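Local coordinates for protein MHP1 (Microbacterium liquefaciens, PDB 2JLN) that imports 5-aryl-substituted hydantoins such as 5-indolylmethyl hydantoin and 5-benzyl hydantoin across the membrane in a sodium-dependent manner, at residues A34-M39 and N168-S172; A38-Q42 and A309-T313; V27-A33 and R251-Q256; T79-I84 and I227-K232; Y22-G28 and K232-P238. All coordinates share one frame; numbering follows the deposited sequence.

Contact 1. Residues A34-M39 and N168-S172. With NA (sodium ion), chain B.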
# COMPACT_ATOMS: atom_id res chain seq x y z
N ALA A 34 -8.22 11.65 3.92
CA ALA A 34 -7.23 12.70 3.70
C ALA A 34 -5.84 12.11 3.62
O ALA A 34 -4.92 12.74 3.12
CB ALA A 34 -7.30 13.72 4.82
N ILE A 35 -5.68 10.91 4.14
CA ILE A 35 -4.41 10.21 4.04
C ILE A 35 -4.36 9.53 2.66
O ILE A 35 -3.31 9.56 2.00
CB ILE A 35 -4.26 9.15 5.18
CG1 ILE A 35 -4.36 9.81 6.55
CG2 ILE A 35 -2.97 8.32 5.02
CD1 ILE A 35 -4.61 8.83 7.68
N TRP A 36 -5.47 8.94 2.23
CA TRP A 36 -5.54 8.30 0.91
C TRP A 36 -5.45 9.29 -0.25
O TRP A 36 -4.94 8.95 -1.31
CB TRP A 36 -6.78 7.44 0.80
CG TRP A 36 -6.53 6.10 1.34
CD1 TRP A 36 -6.41 5.74 2.65
CD2 TRP A 36 -6.35 4.91 0.59
NE1 TRP A 36 -6.16 4.39 2.76
CE2 TRP A 36 -6.12 3.86 1.50
CE3 TRP A 36 -6.34 4.63 -0.78
CZ2 TRP A 36 -5.90 2.55 1.10
CZ3 TRP A 36 -6.11 3.32 -1.19
CH2 TRP A 36 -5.89 2.30 -0.24
N PHE A 37 -5.92 10.51 -0.04
CA PHE A 37 -5.78 11.53 -1.06
C PHE A 37 -4.31 11.86 -1.24
O PHE A 37 -3.82 11.89 -2.36
CB PHE A 37 -6.59 12.80 -0.78
CG PHE A 37 -6.44 13.87 -1.82
CD1 PHE A 37 -5.29 14.66 -1.87
CD2 PHE A 37 -7.43 14.09 -2.77
CE1 PHE A 37 -5.14 15.65 -2.85
CE2 PHE A 37 -7.30 15.08 -3.76
CZ PHE A 37 -6.15 15.86 -3.80
N ALA A 38 -3.57 12.09 -0.17
CA ALA A 38 -2.16 12.43 -0.34
C ALA A 38 -1.28 11.21 -0.69
O ALA A 38 -0.27 11.36 -1.37
CB ALA A 38 -1.63 13.17 0.87
N MET A 39 -1.68 10.01 -0.24
CA MET A 39 -0.97 8.76 -0.54
C MET A 39 -1.09 8.30 -2.01
O MET A 39 -0.21 7.62 -2.50
CB MET A 39 -1.40 7.64 0.44
CG MET A 39 -0.77 6.24 0.23
SD MET A 39 -0.76 5.06 1.65
CE MET A 39 -2.38 5.34 2.36
N ASN A 168 -0.36 14.63 5.99
CA ASN A 168 -1.18 14.39 4.80
C ASN A 168 -2.40 15.31 4.77
O ASN A 168 -2.93 15.62 3.71
CB ASN A 168 -1.66 12.93 4.70
CG ASN A 168 -0.60 11.99 4.12
OD1 ASN A 168 0.61 12.10 4.39
ND2 ASN A 168 -1.07 11.02 3.35
N VAL A 169 -2.86 15.73 5.94
CA VAL A 169 -4.01 16.64 5.96
C VAL A 169 -3.60 18.05 5.52
O VAL A 169 -4.36 18.72 4.83
CB VAL A 169 -4.69 16.71 7.33
CG1 VAL A 169 -5.87 17.64 7.25
CG2 VAL A 169 -5.14 15.33 7.74
N PHE A 170 -2.40 18.48 5.88
CA PHE A 170 -1.93 19.77 5.39
C PHE A 170 -1.39 19.69 3.98
O PHE A 170 -1.59 20.62 3.22
CB PHE A 170 -0.97 20.48 6.37
CG PHE A 170 -1.67 20.93 7.65
CD1 PHE A 170 -1.16 20.59 8.91
CD2 PHE A 170 -2.87 21.65 7.58
CE1 PHE A 170 -1.82 20.98 10.08
CE2 PHE A 170 -3.53 22.04 8.74
CZ PHE A 170 -3.01 21.70 9.99
N ALA A 171 -0.78 18.57 3.59
CA ALA A 171 -0.37 18.39 2.19
C ALA A 171 -1.55 18.34 1.20
O ALA A 171 -1.50 18.91 0.11
CB ALA A 171 0.53 17.16 2.02
N SER A 172 -2.61 17.66 1.57
CA SER A 172 -3.71 17.45 0.64
C SER A 172 -4.15 18.66 -0.19
O SER A 172 -4.11 18.60 -1.43
CB SER A 172 -4.90 16.79 1.32
OG SER A 172 -4.74 15.40 1.17
NA NA B . 2.25 11.49 -2.07
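Beside the sodium site, the first transmembrane helix crosses the fifth at 59°, with Ile-35 and Ala-38 packed against Asn-168. The axes of these short helical segments come within 8.3 Å. Asn-168 is a knob in a hole formed by Ala-34, Ile-35, Ala-38 and Met-39. Its ND2 donates to Ile-35 O at 3.0 Å; the bond is bent, 134° at the hydrogen. The acceptor lies in the plane of the amide, and the donor reaches a lone pair in the carbonyl plane. Ile-35 O also takes the helical bond from Met-39 N. The CB of Ala-38 lies against the same amide, 3.6 Å from Asn-168 CG.

Next to Ala-38, Phe-37 holds CG anti to its backbone N (chi1 179°), which brings CD1 to Ser-172 OG and CE1 to Ser-172 O. The hydroxyl turns back to Asn-168 O at 3.1 Å. Replacing Phe-37 by an alanine would probably open a gap beside Ser-172 and remove the packing on Leu-176 and Ala-263.

Asn-168 thus adds a polar side-chain link to a buried helix crossing. It holds the turn from Ile-35 to Met-39. Within that turn Ala-38 O binds sodium at 2.6 Å, so Asn-168 probably helps to position this carbonyl.

Contact 2. Residues A38-Q42 and A309-T313. With NA (sodium ion), chain B.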
# COMPACT_ATOMS: atom_id res chain seq x y z
N ALA A 38 -3.57 12.09 -0.17
CA ALA A 38 -2.16 12.43 -0.34
C ALA A 38 -1.28 11.21 -0.69
O ALA A 38 -0.27 11.36 -1.37
CB ALA A 38 -1.63 13.17 0.87
N MET A 39 -1.68 10.01 -0.24
CA MET A 39 -0.97 8.76 -0.54
C MET A 39 -1.09 8.30 -2.01
O MET A 39 -0.21 7.62 -2.50
CB MET A 39 -1.40 7.64 0.44
CG MET A 39 -0.77 6.24 0.23
SD MET A 39 -0.76 5.06 1.65
CE MET A 39 -2.38 5.34 2.36
N ALA A 40 -2.14 8.69 -2.71
CA ALA A 40 -2.31 8.32 -4.12
C ALA A 40 -1.58 9.20 -5.14
O ALA A 40 -1.30 8.76 -6.26
CB ALA A 40 -3.76 8.24 -4.48
N ILE A 41 -1.32 10.46 -4.79
CA ILE A 41 -0.54 11.37 -5.64
C ILE A 41 0.96 11.05 -5.60
O ILE A 41 1.67 11.39 -4.66
CB ILE A 41 -0.73 12.81 -5.21
CG1 ILE A 41 -2.22 13.15 -5.16
CG2 ILE A 41 0.01 13.75 -6.12
CD1 ILE A 41 -2.55 14.25 -4.11
N GLN A 42 1.45 10.38 -6.63
CA GLN A 42 2.84 9.98 -6.62
C GLN A 42 3.21 9.39 -7.97
O GLN A 42 2.48 8.54 -8.51
CB GLN A 42 3.08 8.98 -5.51
CG GLN A 42 2.19 7.77 -5.63
CD GLN A 42 2.82 6.58 -6.38
OE1 GLN A 42 4.02 6.56 -6.67
NE2 GLN A 42 2.00 5.58 -6.66
N ALA A 309 5.00 15.25 -2.72
CA ALA A 309 4.27 14.06 -3.15
C ALA A 309 4.90 12.71 -2.77
O ALA A 309 4.23 11.70 -2.71
CB ALA A 309 4.02 14.12 -4.66
N THR A 310 6.20 12.69 -2.53
CA THR A 310 6.90 11.47 -2.14
C THR A 310 6.77 11.21 -0.62
O THR A 310 6.63 10.09 -0.16
CB THR A 310 8.38 11.60 -2.54
OG1 THR A 310 8.43 12.01 -3.90
CG2 THR A 310 9.14 10.31 -2.35
N TRP A 311 6.81 12.29 0.14
CA TRP A 311 6.77 12.22 1.58
C TRP A 311 5.41 11.75 2.05
O TRP A 311 5.29 11.19 3.12
CB TRP A 311 7.00 13.62 2.13
CG TRP A 311 7.85 13.63 3.31
CD1 TRP A 311 8.11 12.59 4.16
CD2 TRP A 311 8.56 14.75 3.81
NE1 TRP A 311 8.95 13.00 5.17
CE2 TRP A 311 9.24 14.33 4.97
CE3 TRP A 311 8.70 16.07 3.39
CZ2 TRP A 311 10.05 15.18 5.72
CZ3 TRP A 311 9.50 16.91 4.13
CH2 TRP A 311 10.17 16.46 5.28
N SER A 312 4.37 12.01 1.25
CA SER A 312 3.01 11.63 1.62
C SER A 312 2.71 10.19 1.23
O SER A 312 1.63 9.68 1.54
CB SER A 312 2.00 12.57 0.97
OG SER A 312 2.56 13.15 -0.18
N THR A 313 3.66 9.53 0.56
CA THR A 313 3.46 8.16 0.10
C THR A 313 4.49 7.15 0.64
O THR A 313 4.12 6.13 1.22
CB THR A 313 3.41 8.09 -1.43
OG1 THR A 313 2.21 8.73 -1.88
CG2 THR A 313 3.39 6.66 -1.89
NA NA B . 2.25 11.49 -2.07
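Thr-313 and Ser-312 point their hydroxyls at one sodium ion, and the backbone of residues 38-42 meets it from the other segment. Thr-313 has OG1 anti to its carbonyl carbon and beside its backbone N (chi1 -68°). From there OG1 binds sodium at 2.8 Å and donates to Met-39 O at 2.7 Å. The donor sits above the carbonyl plane of Met-39, 44° out of it, and not on a lone pair. The CG2 branch of Thr-313 goes to Gln-42 CG, 4.1 Å away.

The Gln-42 side chain crosses that of Thr-313 at about a right angle. Its CB lies 3.7 Å from Thr-313 OG1. Beyond CG the chain bends away at chi2. The amide end leaves the ion, its OE1 accepts from Ala-44 N, and the side chain touches Gln-121, a probable substrate-binding residue.

Ser-312 OG reaches the sodium at 2.5 Å. The same hydroxyl is hydrogen-bonded to Leu-308 O. Its CB packs against Ala-38 CB at 3.7 Å. Two more carbonyls complete the site beside Ala-38 O: Ile-41 O at 2.7 Å and Ala-309 O. These two oxygens sit close together because both bind the ion.

The site lies where helix 29-40 gives way to an irregular stretch and helix 296-311 ends, consistent with the sodium site of the LeuT fold, between the first and eighth transmembrane helices. Five neutral oxygens, three carbonyls and two hydroxyls, hold the cation. With no carboxylate among them, sodium itself probably offsets the crowding of oxygen dipoles and draws the two helices together.

Contact 3. Residues V27-A33 and R251-Q256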
# COMPACT_ATOMS: atom_id res chain seq x y z
N VAL A 27 -7.56 7.71 14.30
CA VAL A 27 -7.90 8.01 12.91
C VAL A 27 -9.35 7.67 12.62
O VAL A 27 -9.74 6.50 12.62
CB VAL A 27 -6.99 7.23 11.96
CG1 VAL A 27 -7.65 7.05 10.62
CG2 VAL A 27 -5.66 7.94 11.81
N GLY A 28 -10.17 8.69 12.40
CA GLY A 28 -11.57 8.48 12.05
C GLY A 28 -11.75 8.47 10.55
O GLY A 28 -10.77 8.41 9.81
N PRO A 29 -13.00 8.50 10.09
CA PRO A 29 -13.25 8.45 8.62
C PRO A 29 -12.82 9.64 7.72
O PRO A 29 -12.38 9.40 6.60
CB PRO A 29 -14.75 8.16 8.52
CG PRO A 29 -15.03 7.37 9.82
CD PRO A 29 -14.14 8.00 10.88
N PHE A 30 -12.91 10.88 8.17
CA PHE A 30 -12.49 12.00 7.32
C PHE A 30 -10.98 12.01 7.15
O PHE A 30 -10.45 12.41 6.11
CB PHE A 30 -12.97 13.36 7.87
CG PHE A 30 -12.10 14.53 7.44
CD1 PHE A 30 -12.41 15.28 6.30
CD2 PHE A 30 -10.95 14.88 8.19
CE1 PHE A 30 -11.60 16.36 5.90
CE2 PHE A 30 -10.12 15.96 7.80
CZ PHE A 30 -10.45 16.70 6.65
N SER A 31 -10.28 11.57 8.18
CA SER A 31 -8.84 11.70 8.22
C SER A 31 -8.24 10.64 7.32
O SER A 31 -7.23 10.87 6.65
CB SER A 31 -8.33 11.54 9.67
OG SER A 31 -7.15 12.30 9.91
N LEU A 32 -8.88 9.48 7.31
CA LEU A 32 -8.44 8.35 6.49
C LEU A 32 -8.58 8.69 5.00
O LEU A 32 -7.71 8.35 4.21
CB LEU A 32 -9.21 7.08 6.84
CG LEU A 32 -8.70 5.81 6.16
CD1 LEU A 32 -7.25 5.51 6.54
CD2 LEU A 32 -9.62 4.62 6.46
N ALA A 33 -9.66 9.35 4.61
CA ALA A 33 -9.75 9.87 3.24
C ALA A 33 -8.61 10.85 2.94
O ALA A 33 -8.09 10.88 1.83
CB ALA A 33 -11.09 10.52 3.01
N ARG A 251 -18.30 2.28 6.02
CA ARG A 251 -18.03 3.70 6.18
C ARG A 251 -16.55 4.02 5.97
O ARG A 251 -16.23 5.05 5.40
CB ARG A 251 -18.46 4.16 7.57
CG ARG A 251 -18.58 5.66 7.74
CD ARG A 251 -19.66 5.99 8.80
NE ARG A 251 -19.76 4.93 9.83
CZ ARG A 251 -20.70 4.87 10.77
NH1 ARG A 251 -21.64 5.82 10.81
NH2 ARG A 251 -20.70 3.87 11.66
N TYR A 252 -15.67 3.15 6.43
CA TYR A 252 -14.23 3.27 6.16
C TYR A 252 -13.83 3.04 4.67
O TYR A 252 -13.10 3.85 4.07
CB TYR A 252 -13.43 2.35 7.11
CG TYR A 252 -13.21 2.99 8.47
CD1 TYR A 252 -13.81 2.47 9.63
CD2 TYR A 252 -12.45 4.15 8.58
CE1 TYR A 252 -13.63 3.07 10.84
CE2 TYR A 252 -12.27 4.77 9.78
CZ TYR A 252 -12.86 4.23 10.91
OH TYR A 252 -12.63 4.89 12.10
N ALA A 253 -14.30 1.94 4.08
CA ALA A 253 -14.10 1.71 2.66
C ALA A 253 -14.62 2.88 1.84
O ALA A 253 -14.00 3.26 0.85
CB ALA A 253 -14.77 0.41 2.22
N THR A 254 -15.75 3.47 2.23
CA THR A 254 -16.26 4.63 1.49
C THR A 254 -15.33 5.84 1.63
O THR A 254 -15.15 6.60 0.67
CB THR A 254 -17.71 5.03 1.89
OG1 THR A 254 -18.62 4.00 1.50
CG2 THR A 254 -18.11 6.32 1.20
N ALA A 255 -14.74 6.01 2.81
CA ALA A 255 -13.86 7.16 3.02
C ALA A 255 -12.57 7.05 2.20
O ALA A 255 -12.00 8.08 1.79
CB ALA A 255 -13.54 7.35 4.50
N GLN A 256 -12.12 5.82 1.94
CA GLN A 256 -10.91 5.64 1.17
C GLN A 256 -11.20 5.88 -0.30
O GLN A 256 -10.35 6.36 -1.05
CB GLN A 256 -10.35 4.26 1.41
CG GLN A 256 -9.91 4.09 2.83
CD GLN A 256 -9.65 2.65 3.24
OE1 GLN A 256 -10.54 1.80 3.19
NE2 GLN A 256 -8.43 2.39 3.69
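Tyr-252 lays its ring against the start of the first transmembrane helix, between Pro-29 and Leu-32. At its root, CB packs on Gln-80. Along one side of the ring, CD2 meets Leu-32 CD2 at 3.6 Å, and the two side chains cross at about a right angle. Next, CE2 lies 3.8 Å from Pro-29 CG. That proline carbon makes an off-centre CH-pi contact, 4.2 Å from the centroid of the Tyr-252 ring and 30° off its normal. CE2 also touches Cys-234 SG, while CD1, on the other side, packs on Ile-84. At the tip, OH has Pro-29 CD at 3.7 Å and Val-27 O nearby. Its firm polar partner is Lys-235 O. A phenylalanine here would probably keep the packing on Pro-29 and Leu-32 but leave Lys-235 O without the hydroxyl.

Leu-32 holds CG anti to its backbone N (chi1 -173°). This carries CD2 across to both Tyr-252 and Gln-256, whose CG is 3.7 Å from it. Gln-256 then runs on, and its OE1 accepts from Gln-80 NE2. One turn from Arg-251, Ala-255 CB meets Pro-29 CB and Ala-33 CB, each at 4.3 Å.

Ala-33 and Ala-255 thus meet where the helices run close. The axes of the short segments come within 8.2 Å, with their chain directions 34° apart. Helix 29-40 thereby runs alongside helix 242-278 on this flank, Val-27 rests on helix 160-190, and the loop at Cys-234 packs against both Leu-32 and Tyr-252.

Contact 4. Residues T79-I84 and I227-K232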
# COMPACT_ATOMS: atom_id res chain seq x y z
N THR A 79 -9.97 -7.05 3.38
CA THR A 79 -8.66 -7.28 3.99
C THR A 79 -8.40 -6.40 5.21
O THR A 79 -7.43 -6.62 5.93
CB THR A 79 -7.53 -7.07 2.98
OG1 THR A 79 -7.43 -5.68 2.69
CG2 THR A 79 -7.81 -7.84 1.71
N GLN A 80 -9.25 -5.40 5.45
CA GLN A 80 -8.98 -4.43 6.52
C GLN A 80 -9.82 -4.71 7.76
O GLN A 80 -9.62 -4.07 8.82
CB GLN A 80 -9.32 -3.02 6.05
CG GLN A 80 -10.83 -2.81 5.97
CD GLN A 80 -11.25 -1.38 5.70
OE1 GLN A 80 -12.43 -1.01 5.94
NE2 GLN A 80 -10.31 -0.55 5.21
N SER A 81 -10.78 -5.62 7.65
CA SER A 81 -11.85 -5.68 8.64
C SER A 81 -11.40 -6.19 10.01
O SER A 81 -11.91 -5.73 11.04
CB SER A 81 -13.04 -6.48 8.13
OG SER A 81 -13.99 -6.60 9.16
N ALA A 82 -10.46 -7.14 10.01
CA ALA A 82 -9.92 -7.74 11.24
C ALA A 82 -9.00 -6.80 11.98
O ALA A 82 -8.92 -6.87 13.19
CB ALA A 82 -9.19 -9.05 10.94
N ALA A 83 -8.29 -5.94 11.25
CA ALA A 83 -7.33 -5.03 11.85
C ALA A 83 -8.03 -3.90 12.58
O ALA A 83 -7.58 -3.46 13.64
CB ALA A 83 -6.41 -4.48 10.79
N ILE A 84 -9.14 -3.43 12.02
CA ILE A 84 -9.95 -2.39 12.66
C ILE A 84 -10.56 -2.90 13.98
O ILE A 84 -10.47 -2.25 15.03
CB ILE A 84 -11.05 -1.90 11.68
CG1 ILE A 84 -10.42 -1.06 10.57
CG2 ILE A 84 -12.11 -1.12 12.40
CD1 ILE A 84 -11.37 -0.61 9.51
N ILE A 227 -2.86 -3.33 4.63
CA ILE A 227 -3.31 -2.13 5.32
C ILE A 227 -3.27 -2.27 6.84
O ILE A 227 -3.04 -1.29 7.51
CB ILE A 227 -4.72 -1.59 4.92
CG1 ILE A 227 -5.51 -2.64 4.19
CG2 ILE A 227 -4.61 -0.29 4.11
CD1 ILE A 227 -5.78 -3.80 5.01
N HIS A 228 -3.50 -3.46 7.39
CA HIS A 228 -3.43 -3.61 8.84
C HIS A 228 -2.55 -2.54 9.49
O HIS A 228 -2.93 -1.92 10.49
CB HIS A 228 -2.84 -4.94 9.24
CG HIS A 228 -3.56 -6.13 8.71
ND1 HIS A 228 -3.57 -6.45 7.37
CD2 HIS A 228 -4.23 -7.11 9.34
CE1 HIS A 228 -4.24 -7.57 7.20
NE2 HIS A 228 -4.65 -8.00 8.38
N ASP A 229 -1.36 -2.34 8.94
CA ASP A 229 -0.39 -1.51 9.62
C ASP A 229 -0.81 -0.02 9.74
O ASP A 229 -0.26 0.73 10.53
CB ASP A 229 1.01 -1.76 9.03
CG ASP A 229 1.43 -3.26 9.12
OD1 ASP A 229 0.76 -4.01 9.87
OD2 ASP A 229 2.42 -3.71 8.45
N ILE A 230 -1.83 0.39 9.01
CA ILE A 230 -2.37 1.75 9.09
C ILE A 230 -3.71 1.79 9.84
O ILE A 230 -3.97 2.66 10.65
CB ILE A 230 -2.64 2.30 7.68
CG1 ILE A 230 -1.36 2.28 6.85
CG2 ILE A 230 -3.21 3.70 7.76
CD1 ILE A 230 -1.44 3.13 5.60
N VAL A 231 -4.55 0.82 9.56
CA VAL A 231 -5.95 0.85 9.90
C VAL A 231 -6.27 0.18 11.24
O VAL A 231 -7.38 0.35 11.77
CB VAL A 231 -6.70 0.21 8.74
CG1 VAL A 231 -7.54 -0.96 9.19
CG2 VAL A 231 -7.48 1.27 8.01
N LYS A 232 -5.31 -0.55 11.80
CA LYS A 232 -5.36 -1.01 13.18
C LYS A 232 -5.40 0.19 14.11
O LYS A 232 -5.45 0.03 15.31
CB LYS A 232 -4.09 -1.78 13.53
CG LYS A 232 -2.89 -0.85 13.66
CD LYS A 232 -1.62 -1.57 14.00
CE LYS A 232 -0.52 -0.55 14.33
NZ LYS A 232 0.06 -0.77 15.70
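The backbone N of Lys-232 donates to His-228 O at 3.0 Å, and this turn rests on Ala-83. The CB of Ala-83 packs 3.7 Å from His-228 CA and equally near CD2 of the imidazole. It also meets Val-231 CG1 at 4.0 Å. At the end of the same turn, Lys-232 CA makes a CA-H...O contact with Ala-83 O at 3.3 Å, with 159° at the hydrogen.

At the other end, Thr-79 and Ile-227 set their side chains at about a right angle. Thr-79 turns OG1 between its backbone N and carbonyl carbon (chi1 71°), beside Ile-227 CD1. That methyl also reaches Gln-80 CB at 3.8 Å. The hydroxyl is hydrogen-bonded to Val-224 O. The CE1 of His-228 lies 3.6 Å from Thr-79 O. Val-231 CG1 also lies 3.9 Å from Ile-84 CD1.

The contact therefore joins the end of helix 58-79 and the start of helix 81-86 to helix 228-231. It does so mainly by apolar packing, with one CA-H...O contact. The hydroxyl of Thr-79 is satisfied by Val-224, so polarity at this edge is met outside the pair of segments.

Contact 5. Residues Y22-G28 and K232-P238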
# COMPACT_ATOMS: atom_id res chain seq x y z
N TYR A 22 -8.62 0.49 22.27
CA TYR A 22 -9.77 1.34 21.90
C TYR A 22 -9.50 2.80 22.27
O TYR A 22 -9.66 3.72 21.47
CB TYR A 22 -11.08 0.90 22.59
CG TYR A 22 -11.53 -0.53 22.32
CD1 TYR A 22 -11.62 -1.04 21.04
CD2 TYR A 22 -11.90 -1.35 23.37
CE1 TYR A 22 -12.05 -2.32 20.81
CE2 TYR A 22 -12.33 -2.63 23.15
CZ TYR A 22 -12.40 -3.11 21.88
OH TYR A 22 -12.83 -4.42 21.70
N ALA A 23 -9.06 2.99 23.49
CA ALA A 23 -8.73 4.32 23.94
C ALA A 23 -7.52 4.87 23.20
O ALA A 23 -7.39 6.08 23.13
CB ALA A 23 -8.51 4.35 25.44
N GLU A 24 -6.65 4.03 22.67
CA GLU A 24 -5.48 4.55 21.94
C GLU A 24 -5.75 4.93 20.44
O GLU A 24 -4.85 5.41 19.73
CB GLU A 24 -4.30 3.56 22.05
CG GLU A 24 -3.99 3.06 23.45
CD GLU A 24 -3.01 1.82 23.51
OE1 GLU A 24 -2.29 1.70 24.56
OE2 GLU A 24 -2.95 0.97 22.56
N ARG A 25 -6.97 4.75 19.95
CA ARG A 25 -7.19 4.92 18.51
C ARG A 25 -7.37 6.40 18.09
O ARG A 25 -7.96 7.17 18.82
CB ARG A 25 -8.37 4.05 18.06
CG ARG A 25 -8.30 2.61 18.57
CD ARG A 25 -7.78 1.65 17.51
NE ARG A 25 -7.76 0.26 17.95
CZ ARG A 25 -8.60 -0.67 17.54
NH1 ARG A 25 -9.58 -0.39 16.67
NH2 ARG A 25 -8.47 -1.91 17.99
N SER A 26 -6.89 6.79 16.91
CA SER A 26 -6.83 8.22 16.58
C SER A 26 -7.22 8.66 15.16
O SER A 26 -7.18 9.84 14.84
CB SER A 26 -5.42 8.75 16.86
OG SER A 26 -4.51 8.37 15.83
N VAL A 27 -7.56 7.71 14.30
CA VAL A 27 -7.90 8.01 12.91
C VAL A 27 -9.35 7.67 12.62
O VAL A 27 -9.74 6.50 12.62
CB VAL A 27 -6.99 7.23 11.96
CG1 VAL A 27 -7.65 7.05 10.62
CG2 VAL A 27 -5.66 7.94 11.81
N GLY A 28 -10.17 8.69 12.40
CA GLY A 28 -11.57 8.48 12.05
C GLY A 28 -11.75 8.47 10.55
O GLY A 28 -10.77 8.41 9.81
N LYS A 232 -5.31 -0.55 11.80
CA LYS A 232 -5.36 -1.01 13.18
C LYS A 232 -5.40 0.19 14.11
O LYS A 232 -5.45 0.03 15.31
CB LYS A 232 -4.09 -1.78 13.53
CG LYS A 232 -2.89 -0.85 13.66
CD LYS A 232 -1.62 -1.57 14.00
CE LYS A 232 -0.52 -0.55 14.33
NZ LYS A 232 0.06 -0.77 15.70
N GLU A 233 -5.32 1.38 13.54
CA GLU A 233 -5.36 2.62 14.30
C GLU A 233 -6.71 3.38 14.18
O GLU A 233 -6.90 4.42 14.79
CB GLU A 233 -4.23 3.52 13.83
CG GLU A 233 -3.35 3.96 14.95
CD GLU A 233 -2.40 2.86 15.39
OE1 GLU A 233 -2.25 1.87 14.65
OE2 GLU A 233 -1.80 3.00 16.49
N CYS A 234 -7.64 2.86 13.39
CA CYS A 234 -8.94 3.49 13.17
C CYS A 234 -9.89 3.30 14.35
O CYS A 234 -9.77 2.35 15.12
CB CYS A 234 -9.61 2.90 11.93
SG CYS A 234 -9.03 3.57 10.36
N LYS A 235 -10.87 4.20 14.43
CA LYS A 235 -11.78 4.26 15.56
C LYS A 235 -12.87 3.20 15.47
O LYS A 235 -13.51 3.08 14.45
CB LYS A 235 -12.41 5.64 15.61
CG LYS A 235 -11.51 6.64 16.28
CD LYS A 235 -12.08 8.02 16.18
CE LYS A 235 -11.06 9.06 16.60
NZ LYS A 235 -11.35 10.38 15.95
N VAL A 236 -13.08 2.45 16.55
CA VAL A 236 -14.09 1.40 16.54
C VAL A 236 -14.96 1.53 17.78
O VAL A 236 -14.47 1.97 18.82
CB VAL A 236 -13.44 -0.01 16.53
CG1 VAL A 236 -13.02 -0.42 17.92
CG2 VAL A 236 -14.38 -1.05 15.94
N ASP A 237 -16.24 1.18 17.67
CA ASP A 237 -17.12 1.01 18.84
C ASP A 237 -17.19 -0.49 19.11
O ASP A 237 -17.79 -1.25 18.34
CB ASP A 237 -18.53 1.60 18.59
CG ASP A 237 -19.61 1.10 19.59
OD1 ASP A 237 -19.37 1.06 20.83
OD2 ASP A 237 -20.74 0.77 19.12
N PRO A 238 -16.55 -0.91 20.21
CA PRO A 238 -16.43 -2.32 20.62
C PRO A 238 -17.79 -3.00 20.76
O PRO A 238 -17.89 -4.23 20.62
CB PRO A 238 -15.73 -2.22 21.98
CG PRO A 238 -15.96 -0.76 22.43
CD PRO A 238 -15.89 0.01 21.16
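Arg-25 starts with CG anti to its carbonyl carbon (chi1 -47°) and bends sharply at chi2, which folds the guanidinium over the backbone of Lys-232 to Cys-234. Its NH1 donates to Cys-234 O at 3.2 Å. The bond is nearly straight, 166° at the hydrogen. It runs nearly along the C=O axis, and the acceptor lies at the edge of the guanidinium, close to its plane. Lys-232 O instead lies over a face of the same group, 3.5 Å from Arg-25 NE. NH1 is also hydrogen-bonded to Ile-84 O, and NE to Thr-20 O. Such carbonyls would probably favour the positive charge of this buried side chain.

Next to Arg-25 the two loops meet by backbone. Ser-26 N donates to Glu-233 O at 3.2 Å, and Val-27 N adds a weak bond to the same oxygen. Lys-235 N returns a bond to Val-27 O at 3.1 Å, from above the carbonyl plane. The result is a single beta bridge between Val-27 and Cys-234. Beside it, Val-27 CG1 touches Cys-234 SG at 3.8 Å.

At the far end Tyr-22 lies on Pro-238. The proline CB stands over one face of the Tyr-22 ring, 3.8 Å from its centroid, in a CH-pi contact. Val-236 CG1 approaches Tyr-22 CD1 obliquely, at 3.5 Å. The Tyr-22 OH is hydrogen-bonded to Arg-85 and Glu-463.

The bridge ties the lead-in to helix 29-40 to the loop between helices 228-231 and 242-278. Helix 160-190 touches it through Ile-161, beside Ser-26, Val-27 and Glu-233.

Four of the contacts follow one another along residues 22-42, in the order 5, 3, 1, 2. Contacts 3, 1 and 2 share helix 29-40, which meets helices 242-278, 160-190 and 296-311 in turn. Contact 5 fastens the loop before it. Contact 4 joins residues 79-84 to 227-232 and is nested in the loop closed by contact 5, with centres about 11 Å apart. Contacts 1 and 2 lie about 8 Å apart, centre to centre, and both touch the sodium. The centres of contacts 5 and 2 are about 24 Å apart. The first transmembrane segment is thus held from its entry loop to the ion, consistent with sodium binding affecting how these helices pack.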